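Local coordinates for FAD-dependent oxidoreductase (Actinomadura kijaniata, PDB 3M9V), which acts in the biosynthesis of the sugar D-kijanose, probably as a flavin-dependent oxidoreductase built on the acyl-CoA dehydrogenase fold, at residues T53-F56 with D57-K61; P233-A236 with D237-L240; Q335-R338 with H339-A343. All coordinates share one frame; numbering follows the deposited sequence.

Interaction 1 (T53-F56 with D57-K61); sequences TDTF and DALRK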
ATOM      1  N   THR A  53     -37.935  -6.662  -9.113  1.00 22.58           N
ATOM      2  CA  THR A  53     -38.636  -6.924 -10.367  0.50 22.25           C
ATOM      3  C   THR A  53     -39.349  -5.668 -10.852  1.00 21.23           C
ATOM      4  O   THR A  53     -39.460  -5.446 -12.057  1.00 22.55           O
ATOM      5  CB  THR A  53     -39.685  -8.043 -10.231  0.50 23.07           C
ATOM      6  OG1 THR A  53     -40.532  -7.728  -9.122  0.50 23.35           O
ATOM      7  CG2 THR A  53     -39.007  -9.395 -10.004  0.50 22.88           C
ATOM      8  N   ASP A  54     -39.789  -4.823  -9.928  1.00 19.61           N
ATOM      9  CA  ASP A  54     -40.510  -3.607 -10.330  1.00 22.42           C
ATOM     10  C   ASP A  54     -39.639  -2.555 -11.010  1.00 21.35           C
ATOM     11  O   ASP A  54     -40.089  -1.777 -11.871  1.00 17.43           O
ATOM     12  CB  ASP A  54     -41.176  -2.913  -9.123  1.00 23.39           C
ATOM     13  CG  ASP A  54     -40.262  -2.836  -7.903  1.00 27.01           C
ATOM     14  OD1 ASP A  54     -40.169  -1.801  -7.202  1.00 33.74           O
ATOM     15  OD2 ASP A  54     -39.591  -3.857  -7.648  1.00 38.83           O
ATOM     16  N   THR A  55     -38.367  -2.500 -10.620  1.00 18.68           N
ATOM     17  CA  THR A  55     -37.498  -1.560 -11.326  1.00 16.96           C
ATOM     18  C   THR A  55     -37.378  -2.011 -12.773  1.00 17.29           C
ATOM     19  O   THR A  55     -37.375  -1.196 -13.704  1.00 17.10           O
ATOM     20  CB  THR A  55     -36.091  -1.618 -10.691  1.00 19.62           C
ATOM     21  OG1 THR A  55     -36.205  -1.038  -9.388  1.00 19.55           O
ATOM     22  CG2 THR A  55     -35.100  -0.867 -11.564  1.00 20.58           C
ATOM     23  N   PHE A  56     -37.218  -3.321 -12.956  1.00 18.16           N
ATOM     24  CA  PHE A  56     -37.037  -3.837 -14.313  1.00 21.23           C
ATOM     25  C   PHE A  56     -38.311  -3.762 -15.131  1.00 23.56           C
ATOM     26  O   PHE A  56     -38.263  -3.461 -16.330  1.00 25.17           O
ATOM     27  CB  PHE A  56     -36.385  -5.222 -14.329  1.00 20.01           C
ATOM     28  CG  PHE A  56     -34.902  -5.088 -14.136  1.00 24.62           C
ATOM     29  CD1 PHE A  56     -34.046  -5.014 -15.235  1.00 22.65           C
ATOM     30  CD2 PHE A  56     -34.389  -4.922 -12.851  1.00 21.45           C
ATOM     31  CE1 PHE A  56     -32.669  -4.794 -15.036  1.00 27.93           C
ATOM     32  CE2 PHE A  56     -33.020  -4.691 -12.659  1.00 23.91           C
ATOM     33  CZ  PHE A  56     -32.163  -4.634 -13.755  1.00 20.09           C
ATOM     34  N   ASP A  57     -39.456  -3.939 -14.473  1.00 24.91           N
ATOM     35  CA  ASP A  57     -40.687  -3.677 -15.226  1.00 26.45           C
ATOM     36  C   ASP A  57     -40.713  -2.240 -15.739  1.00 26.18           C
ATOM     37  O   ASP A  57     -41.031  -2.007 -16.901  1.00 26.87           O
ATOM     38  CB  ASP A  57     -41.966  -3.997 -14.444  1.00 25.87           C
ATOM     39  CG  ASP A  57     -42.183  -5.484 -14.253  1.00 31.50           C
ATOM     40  OD1 ASP A  57     -41.641  -6.321 -15.008  1.00 34.80           O
ATOM     41  OD2 ASP A  57     -42.890  -5.840 -13.290  1.00 38.50           O
ATOM     42  N   ALA A  58     -40.368  -1.257 -14.911  1.00 26.93           N
ATOM     43  CA  ALA A  58     -40.349   0.119 -15.411  1.00 27.01           C
ATOM     44  C   ALA A  58     -39.347   0.377 -16.542  1.00 28.27           C
ATOM     45  O   ALA A  58     -39.629   1.151 -17.463  1.00 28.18           O
ATOM     46  CB  ALA A  58     -40.138   1.108 -14.250  1.00 25.05           C
ATOM     47  N   LEU A  59     -38.169  -0.246 -16.499  1.00 27.41           N
ATOM     48  CA  LEU A  59     -37.175   0.037 -17.536  1.00 28.38           C
ATOM     49  C   LEU A  59     -37.621  -0.568 -18.861  1.00 30.86           C
ATOM     50  O   LEU A  59     -37.389   0.011 -19.927  1.00 28.38           O
ATOM     51  CB  LEU A  59     -35.795  -0.517 -17.161  1.00 28.36           C
ATOM     52  CG  LEU A  59     -35.147   0.049 -15.885  1.00 29.86           C
ATOM     53  CD1 LEU A  59     -33.939  -0.756 -15.390  1.00 24.27           C
ATOM     54  CD2 LEU A  59     -34.775   1.531 -16.035  1.00 26.81           C
ATOM     55  N   ARG A  60     -38.235  -1.747 -18.774  1.00 31.77           N
ATOM     56  CA  ARG A  60     -38.792  -2.439 -19.937  1.00 34.77           C
ATOM     57  C   ARG A  60     -39.817  -1.575 -20.665  1.00 35.83           C
ATOM     58  O   ARG A  60     -39.671  -1.337 -21.858  1.00 34.77           O
ATOM     59  CB  ARG A  60     -39.430  -3.784 -19.571  1.00 34.37           C
ATOM     60  CG  ARG A  60     -38.418  -4.795 -19.042  1.00 39.73           C
ATOM     61  CD  ARG A  60     -39.063  -6.055 -18.479  1.00 49.70           C
ATOM     62  NE  ARG A  60     -40.105  -6.551 -19.370  1.00 53.40           N
ATOM     63  CZ  ARG A  60     -41.399  -6.610 -19.063  1.00 55.82           C
ATOM     64  NH1 ARG A  60     -41.843  -6.243 -17.867  1.00 53.75           N
ATOM     65  NH2 ARG A  60     -42.262  -7.056 -19.966  1.00 57.04           N
ATOM     66  N   LYS A  61     -40.824  -1.087 -19.948  1.00 37.68           N
ATOM     67  CA  LYS A  61     -41.900  -0.385 -20.627  1.00 40.96           C
ATOM     68  C   LYS A  61     -41.421   0.991 -21.077  1.00 41.11           C
ATOM     69  O   LYS A  61     -41.971   1.553 -22.025  1.00 40.70           O
ATOM     70  CB  LYS A  61     -43.184  -0.347 -19.795  1.00 41.86           C
ATOM     71  CG  LYS A  61     -43.004   0.184 -18.382  1.00 50.57           C
ATOM     72  CD  LYS A  61     -44.342   0.553 -17.736  1.00 60.07           C
ATOM     73  CE  LYS A  61     -44.799   1.944 -18.188  1.00 64.33           C
ATOM     74  NZ  LYS A  61     -45.600   1.936 -19.451  1.00 67.43           N
TER

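Interaction 2 (P233-A236 with D237-L240); sequences PIPA and DHVL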
ATOM      1  N   PRO A 233     -35.066 -29.178 -25.331  1.00 27.46           N
ATOM      2  CA  PRO A 233     -35.041 -29.241 -26.785  1.00 28.09           C
ATOM      3  C   PRO A 233     -34.735 -27.863 -27.360  1.00 28.89           C
ATOM      4  O   PRO A 233     -35.452 -26.908 -27.072  1.00 27.67           O
ATOM      5  CB  PRO A 233     -36.488 -29.642 -27.121  1.00 28.51           C
ATOM      6  CG  PRO A 233     -37.280 -29.123 -25.940  1.00 28.68           C
ATOM      7  CD  PRO A 233     -36.392 -29.531 -24.796  1.00 26.02           C
ATOM      8  N   ILE A 234     -33.675 -27.764 -28.152  1.00 28.72           N
ATOM      9  CA  ILE A 234     -33.375 -26.512 -28.833  1.00 29.83           C
ATOM     10  C   ILE A 234     -33.350 -26.762 -30.334  1.00 29.44           C
ATOM     11  O   ILE A 234     -32.587 -27.613 -30.800  1.00 30.37           O
ATOM     12  CB  ILE A 234     -31.952 -25.979 -28.486  1.00 30.34           C
ATOM     13  CG1 ILE A 234     -31.555 -26.246 -27.026  1.00 25.71           C
ATOM     14  CG2 ILE A 234     -31.814 -24.539 -28.986  1.00 32.16           C
ATOM     15  CD1 ILE A 234     -32.243 -25.371 -26.041  1.00 27.85           C
ATOM     16  N   PRO A 235     -34.144 -25.990 -31.084  1.00 29.54           N
ATOM     17  CA  PRO A 235     -34.144 -26.077 -32.537  1.00 31.52           C
ATOM     18  C   PRO A 235     -32.849 -25.543 -33.161  1.00 34.34           C
ATOM     19  O   PRO A 235     -32.177 -24.692 -32.574  1.00 34.46           O
ATOM     20  CB  PRO A 235     -35.365 -25.250 -32.938  1.00 30.39           C
ATOM     21  CG  PRO A 235     -35.601 -24.301 -31.813  1.00 31.41           C
ATOM     22  CD  PRO A 235     -35.088 -24.981 -30.569  1.00 30.40           C
ATOM     23  N   ALA A 236     -32.472 -26.063 -34.327  1.00 35.66           N
ATOM     24  CA  ALA A 236     -31.177 -25.758 -34.946  1.00 36.80           C
ATOM     25  C   ALA A 236     -30.950 -24.265 -35.192  1.00 37.83           C
ATOM     26  O   ALA A 236     -29.827 -23.764 -35.131  1.00 38.53           O
ATOM     27  CB  ALA A 236     -31.028 -26.541 -36.259  1.00 36.17           C
ATOM     28  N   ASP A 237     -32.023 -23.529 -35.456  1.00 37.97           N
ATOM     29  CA  ASP A 237     -31.836 -22.116 -35.754  1.00 39.67           C
ATOM     30  C   ASP A 237     -31.848 -21.260 -34.490  1.00 37.66           C
ATOM     31  O   ASP A 237     -32.027 -20.041 -34.545  1.00 38.56           O
ATOM     32  CB  ASP A 237     -32.932 -21.660 -36.716  1.00 39.57           C
ATOM     33  CG  ASP A 237     -34.320 -21.732 -36.097  1.00 46.09           C
ATOM     34  OD1 ASP A 237     -34.488 -22.200 -34.947  1.00 47.58           O
ATOM     35  OD2 ASP A 237     -35.269 -21.311 -36.791  1.00 52.66           O
ATOM     36  N   HIS A 238     -31.727 -21.914 -33.342  1.00 37.11           N
ATOM     37  CA  HIS A 238     -31.563 -21.199 -32.079  1.00 36.05           C
ATOM     38  C   HIS A 238     -30.200 -21.482 -31.459  1.00 34.95           C
ATOM     39  O   HIS A 238     -29.991 -21.321 -30.252  1.00 33.68           O
ATOM     40  CB  HIS A 238     -32.663 -21.590 -31.104  1.00 32.55           C
ATOM     41  CG  HIS A 238     -33.970 -20.964 -31.448  1.00 33.81           C
ATOM     42  ND1 HIS A 238     -35.047 -20.964 -30.593  1.00 36.65           N
ATOM     43  CD2 HIS A 238     -34.364 -20.303 -32.559  1.00 39.48           C
ATOM     44  CE1 HIS A 238     -36.052 -20.323 -31.161  1.00 44.08           C
ATOM     45  NE2 HIS A 238     -35.662 -19.908 -32.353  1.00 37.74           N
ATOM     46  N   VAL A 239     -29.291 -21.907 -32.328  1.00 36.02           N
ATOM     47  CA  VAL A 239     -27.940 -22.276 -31.928  1.00 38.20           C
ATOM     48  C   VAL A 239     -26.917 -21.529 -32.781  1.00 40.15           C
ATOM     49  O   VAL A 239     -26.922 -21.700 -34.005  1.00 40.20           O
ATOM     50  CB  VAL A 239     -27.742 -23.784 -32.083  1.00 38.33           C
ATOM     51  CG1 VAL A 239     -26.314 -24.149 -31.727  1.00 39.73           C
ATOM     52  CG2 VAL A 239     -28.725 -24.499 -31.155  1.00 36.45           C
ATOM     53  N   LEU A 240     -26.079 -20.697 -32.157  1.00 39.58           N
ATOM     54  CA  LEU A 240     -24.915 -20.137 -32.844  1.00 41.10           C
ATOM     55  C   LEU A 240     -23.691 -21.030 -32.620  1.00 42.06           C
ATOM     56  O   LEU A 240     -23.100 -21.012 -31.545  1.00 42.53           O
ATOM     57  CB  LEU A 240     -24.637 -18.713 -32.358  1.00 40.46           C
ATOM     58  CG  LEU A 240     -25.776 -17.701 -32.151  1.00 41.99           C
ATOM     59  CD1 LEU A 240     -25.451 -16.841 -30.938  1.00 43.62           C
ATOM     60  CD2 LEU A 240     -26.043 -16.777 -33.331  1.00 37.78           C
TER

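Interaction 3 (Q335-R338 with H339-A343); sequences QMMR and HFQCA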
ATOM      1  N   GLN A 335      -5.206  -6.783 -27.953  1.00 21.62           N
ATOM      2  CA  GLN A 335      -5.080  -5.427 -27.459  1.00 22.04           C
ATOM      3  C   GLN A 335      -6.311  -5.058 -26.639  1.00 20.15           C
ATOM      4  O   GLN A 335      -6.184  -4.420 -25.608  1.00 20.49           O
ATOM      5  CB  GLN A 335      -4.881  -4.468 -28.633  1.00 21.35           C
ATOM      6  CG  GLN A 335      -3.425  -4.548 -29.030  1.00 27.63           C
ATOM      7  CD  GLN A 335      -3.055  -3.506 -30.050  1.00 37.38           C
ATOM      8  OE1 GLN A 335      -3.501  -2.356 -30.012  1.00 42.64           O
ATOM      9  NE2 GLN A 335      -2.200  -3.914 -30.982  1.00 47.03           N
ATOM     10  N   MET A 336      -7.499  -5.448 -27.089  1.00 19.66           N
ATOM     11  CA  MET A 336      -8.704  -5.104 -26.344  1.00 17.29           C
ATOM     12  C   MET A 336      -8.676  -5.730 -24.956  1.00 16.75           C
ATOM     13  O   MET A 336      -8.921  -5.046 -23.963  1.00 15.68           O
ATOM     14  CB  MET A 336      -9.945  -5.496 -27.127  1.00 16.33           C
ATOM     15  CG  MET A 336     -10.142  -4.598 -28.358  1.00 17.22           C
ATOM     16  SD  MET A 336     -11.641  -5.027 -29.283  1.00 24.62           S
ATOM     17  CE  MET A 336     -12.935  -4.563 -28.144  1.00 13.40           C
ATOM     18  N   MET A 337      -8.275  -6.991 -24.880  1.00 14.64           N
ATOM     19  CA  MET A 337      -8.233  -7.688 -23.605  1.00 19.59           C
ATOM     20  C   MET A 337      -7.158  -7.160 -22.641  1.00 18.92           C
ATOM     21  O   MET A 337      -7.326  -7.088 -21.423  1.00 20.86           O
ATOM     22  CB  MET A 337      -8.115  -9.197 -23.858  1.00 18.70           C
ATOM     23  CG  MET A 337      -8.160 -10.004 -22.573  1.00 21.36           C
ATOM     24  SD  MET A 337      -9.767  -9.927 -21.719  1.00 23.26           S
ATOM     25  CE  MET A 337     -11.017 -10.530 -22.838  1.00 27.10           C
ATOM     26  N   ARG A 338      -6.028  -6.755 -23.198  1.00 20.90           N
ATOM     27  CA  ARG A 338      -4.968  -6.138 -22.416  1.00 21.40           C
ATOM     28  C   ARG A 338      -5.409  -4.788 -21.829  1.00 20.26           C
ATOM     29  O   ARG A 338      -5.207  -4.548 -20.649  1.00 17.54           O
ATOM     30  CB  ARG A 338      -3.742  -5.925 -23.312  1.00 21.41           C
ATOM     31  CG  ARG A 338      -2.585  -5.229 -22.571  1.00 24.59           C
ATOM     32  CD  ARG A 338      -1.759  -6.271 -21.832  1.00 30.99           C
ATOM     33  NE  ARG A 338      -0.407  -5.872 -21.411  1.00 33.75           N
ATOM     34  CZ  ARG A 338       0.679  -5.960 -22.171  1.00 30.79           C
ATOM     35  NH1 ARG A 338       0.590  -6.386 -23.420  1.00 26.56           N
ATOM     36  NH2 ARG A 338       1.862  -5.605 -21.694  1.00 22.77           N
ATOM     37  N   HIS A 339      -5.992  -3.891 -22.616  1.00 18.40           N
ATOM     38  CA  HIS A 339      -6.607  -2.709 -22.018  1.00 19.24           C
ATOM     39  C   HIS A 339      -7.604  -3.056 -20.918  1.00 18.73           C
ATOM     40  O   HIS A 339      -7.524  -2.433 -19.862  1.00 17.12           O
ATOM     41  CB  HIS A 339      -7.369  -1.838 -23.020  1.00 16.10           C
ATOM     42  CG  HIS A 339      -6.479  -1.019 -23.907  1.00 20.98           C
ATOM     43  ND1 HIS A 339      -5.954   0.197 -23.522  1.00 17.03           N
ATOM     44  CD2 HIS A 339      -6.025  -1.246 -25.166  1.00 20.67           C
ATOM     45  CE1 HIS A 339      -5.246   0.704 -24.519  1.00 21.87           C
ATOM     46  NE2 HIS A 339      -5.256  -0.162 -25.519  1.00 22.13           N
ATOM     47  N   PHE A 340      -8.523  -3.993 -21.171  1.00 17.63           N
ATOM     48  CA  PHE A 340      -9.532  -4.447 -20.201  1.00 15.78           C
ATOM     49  C   PHE A 340      -8.827  -4.937 -18.937  1.00 15.12           C
ATOM     50  O   PHE A 340      -9.113  -4.488 -17.817  1.00 13.11           O
ATOM     51  CB  PHE A 340     -10.426  -5.536 -20.827  1.00 12.14           C
ATOM     52  CG  PHE A 340     -11.541  -6.078 -19.959  1.00 18.66           C
ATOM     53  CD1 PHE A 340     -11.966  -5.455 -18.780  1.00 16.41           C
ATOM     54  CD2 PHE A 340     -12.172  -7.272 -20.331  1.00 20.14           C
ATOM     55  CE1 PHE A 340     -13.021  -5.985 -18.005  1.00 15.48           C
ATOM     56  CE2 PHE A 340     -13.181  -7.853 -19.533  1.00 17.79           C
ATOM     57  CZ  PHE A 340     -13.612  -7.194 -18.363  1.00 14.85           C
ATOM     58  N   GLN A 341      -7.929  -5.905 -19.085  1.00 13.94           N
ATOM     59  CA  GLN A 341      -7.347  -6.478 -17.876  1.00 13.22           C
ATOM     60  C   GLN A 341      -6.419  -5.571 -17.043  1.00 14.65           C
ATOM     61  O   GLN A 341      -6.381  -5.678 -15.817  1.00 12.63           O
ATOM     62  CB  GLN A 341      -6.741  -7.858 -18.131  1.00 14.76           C
ATOM     63  CG  GLN A 341      -7.790  -8.782 -18.794  1.00 12.97           C
ATOM     64  CD  GLN A 341      -8.928  -9.121 -17.839  1.00 18.99           C
ATOM     65  OE1 GLN A 341      -8.696  -9.403 -16.654  1.00 17.64           O
ATOM     66  NE2 GLN A 341     -10.160  -9.141 -18.355  1.00 14.39           N
ATOM     67  N   CYS A 342      -5.643  -4.715 -17.695  1.00 11.12           N
ATOM     68  CA  CYS A 342      -4.802  -3.760 -16.979  1.00 15.70           C
ATOM     69  C   CYS A 342      -5.713  -2.893 -16.102  1.00 14.03           C
ATOM     70  O   CYS A 342      -5.436  -2.697 -14.925  1.00 17.33           O
ATOM     71  CB  CYS A 342      -4.086  -2.828 -17.972  1.00 11.89           C
ATOM     72  SG  CYS A 342      -2.645  -3.686 -18.625  1.00 20.20           S
ATOM     73  N   ALA A 343      -6.773  -2.378 -16.709  1.00 12.91           N
ATOM     74  CA  ALA A 343      -7.707  -1.479 -16.005  1.00 15.70           C
ATOM     75  C   ALA A 343      -8.491  -2.190 -14.906  1.00 14.11           C
ATOM     76  O   ALA A 343      -8.718  -1.631 -13.832  1.00 15.11           O
ATOM     77  CB  ALA A 343      -8.680  -0.784 -16.978  1.00 11.19           C
TER

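Interaction 1 (T53-F56 with D57-K61)
The amide N of Asp57 donates to Thr53 O over 2.8 Å, the shortest of four successive i to i+4 bonds by which residues 53–56 hand their carbonyls to residues 57–60. At the far end Phe56 O accepts from Arg60 N at 3.0 Å and also has Arg60 CG packed closely against it. Arg60 then bends at its third torsion (chi3 45°), which brings its head back along the helix to Asp57. The carboxylate meets the guanidinium edge in plane, where Arg60 NH1 and Asp57 OD1 form a salt bridge of 2.9 Å, weak as a hydrogen bond; Arg60 NH2 goes on to Gly137 O. On the buried side Leu59 CD1 lies over one face of the Phe56 ring, toward its rim, and 4.0 Å from CG2 of Thr55, whose side chain runs alongside. Helix 96-118 receives Thr55 and Phe56, while the exposed side carries the Asp57–Arg60 pair. The result is a short amphipathic alpha-helix within the helical N-terminal domain of the acyl-CoA dehydrogenase family.

Interaction 2 (P233-A236 with D237-L240)
Pro235 sets its CG over one face of the His238 imidazole in a CH-pi contact. Pro235 CG lies 3.9 Å from the His238 ring centroid and 24° off the ring normal, displaced toward the rim on the ND1 side and 3.6 Å from His238 ND1. With CG anti to the carbonyl carbon and beside its own N (chi1 -75°), the imidazole of His238 lies next to the proline. The backbone closes the same turn: His238 N donates to Pro235 O over 2.9 Å, approaching from well above the carbonyl plane. With Ala236 and Asp237 at the corners in helical-type conformations, residues 235–238 form a type I beta-turn. A weak bond from Val239 N to Ala236 O, 3.4 Å long, extends it by one residue.

The apolar lining is supplied by Ile234, whose CG2 branch touches two side chains at once. Ile234 CG2 meets His238 CB at 3.7 Å and CG2 of Val239 at 3.8 Å, the Ile234 and Val239 side chains crossing at about a right angle. Asp237 OD1 also comes near Pro235 CB.

The turn links strand 225-234 to strand 239-241. Ile234 bonds through its backbone to Trp163, whereas His238 and Leu240 bond to Val200 and Ser198 of strand 196-202, so the chain passes here from one sheet partner to another. Helix 121-136 flanks the corner, with Arg129 against His238 and Arg122 against Asp237.

Interaction 3 (Q335-R338 with H339-A343)
Met337 SD lies beside the Phe340 ring in a Met-aromatic contact within the long helix 329-362 of the C-terminal helical domain. The sulfur is 5.0 Å from the ring centroid and 64° off the normal, an oblique approach in which CD2 is the nearest ring atom. Met337 SD also stands 3.5 Å from Gln341 NE2, since the Met337 and Gln341 side chains run alongside each other in the same direction. Met337 begins with CG anti to the backbone N (chi1 -176°) and then bends twice, which brings its sulfur to the side chains of the next helical turn. Gln341 bends too, placing NE2 3.3 Å above the plane of the Phe340 ring, near its rim.

Outside this cluster, the amide of Gln341 is fixed at both ends: OE1 accepts from Tyr389 N, and NE2 donates to Pro388 O, just beyond the FMN-binding residue Gln387. A leucine in place of Gln341 would probably leave those two backbone groups without their partners and let the segment after Gln387 shift against the helix. Met337 also packs on Gln256, a dTDP-binding residue of helix 253-260, and on Phe397 of helix 391-402.

Four regular i to i+4 backbone bonds hold this part of the helix, of which Gln341 N to Met337 O is the shortest, at 2.7 Å. On another side the helix meets the second subunit. Arg338 forms a salt bridge through NE with Asp301 of that chain, and Arg338 NE is 4.2 Å from Cys342 SG. His339 ND1 is hydrogen-bonded to the hydroxyl of Tyr305 of the second subunit, their rings steeply inclined. His339 CD2 lies 3.2 Å from Gln335 O, which sits at the ring edge, near its plane.

Overall arrangement
The three local contacts follow one another along the chain without touching, their nearest atoms about 18 to 19 Å apart. Interactions 1 and 3 lie on opposite sides of the chain's centre, 33 Å between their own centres, one in a short N-terminal helix and the other in a long C-terminal one; interaction 2 is a turn in the intervening beta region. Interaction 3 is nearer the nucleotide than interaction 2: the Met336 side chain comes within about 6 Å of the bound dTDP, against about 12 Å for Val239 of interaction 2. Interaction 1 is placed instead toward the flavin site, with Phe56 about 9 Å, side chain to side chain, from FMN-binding Ser173.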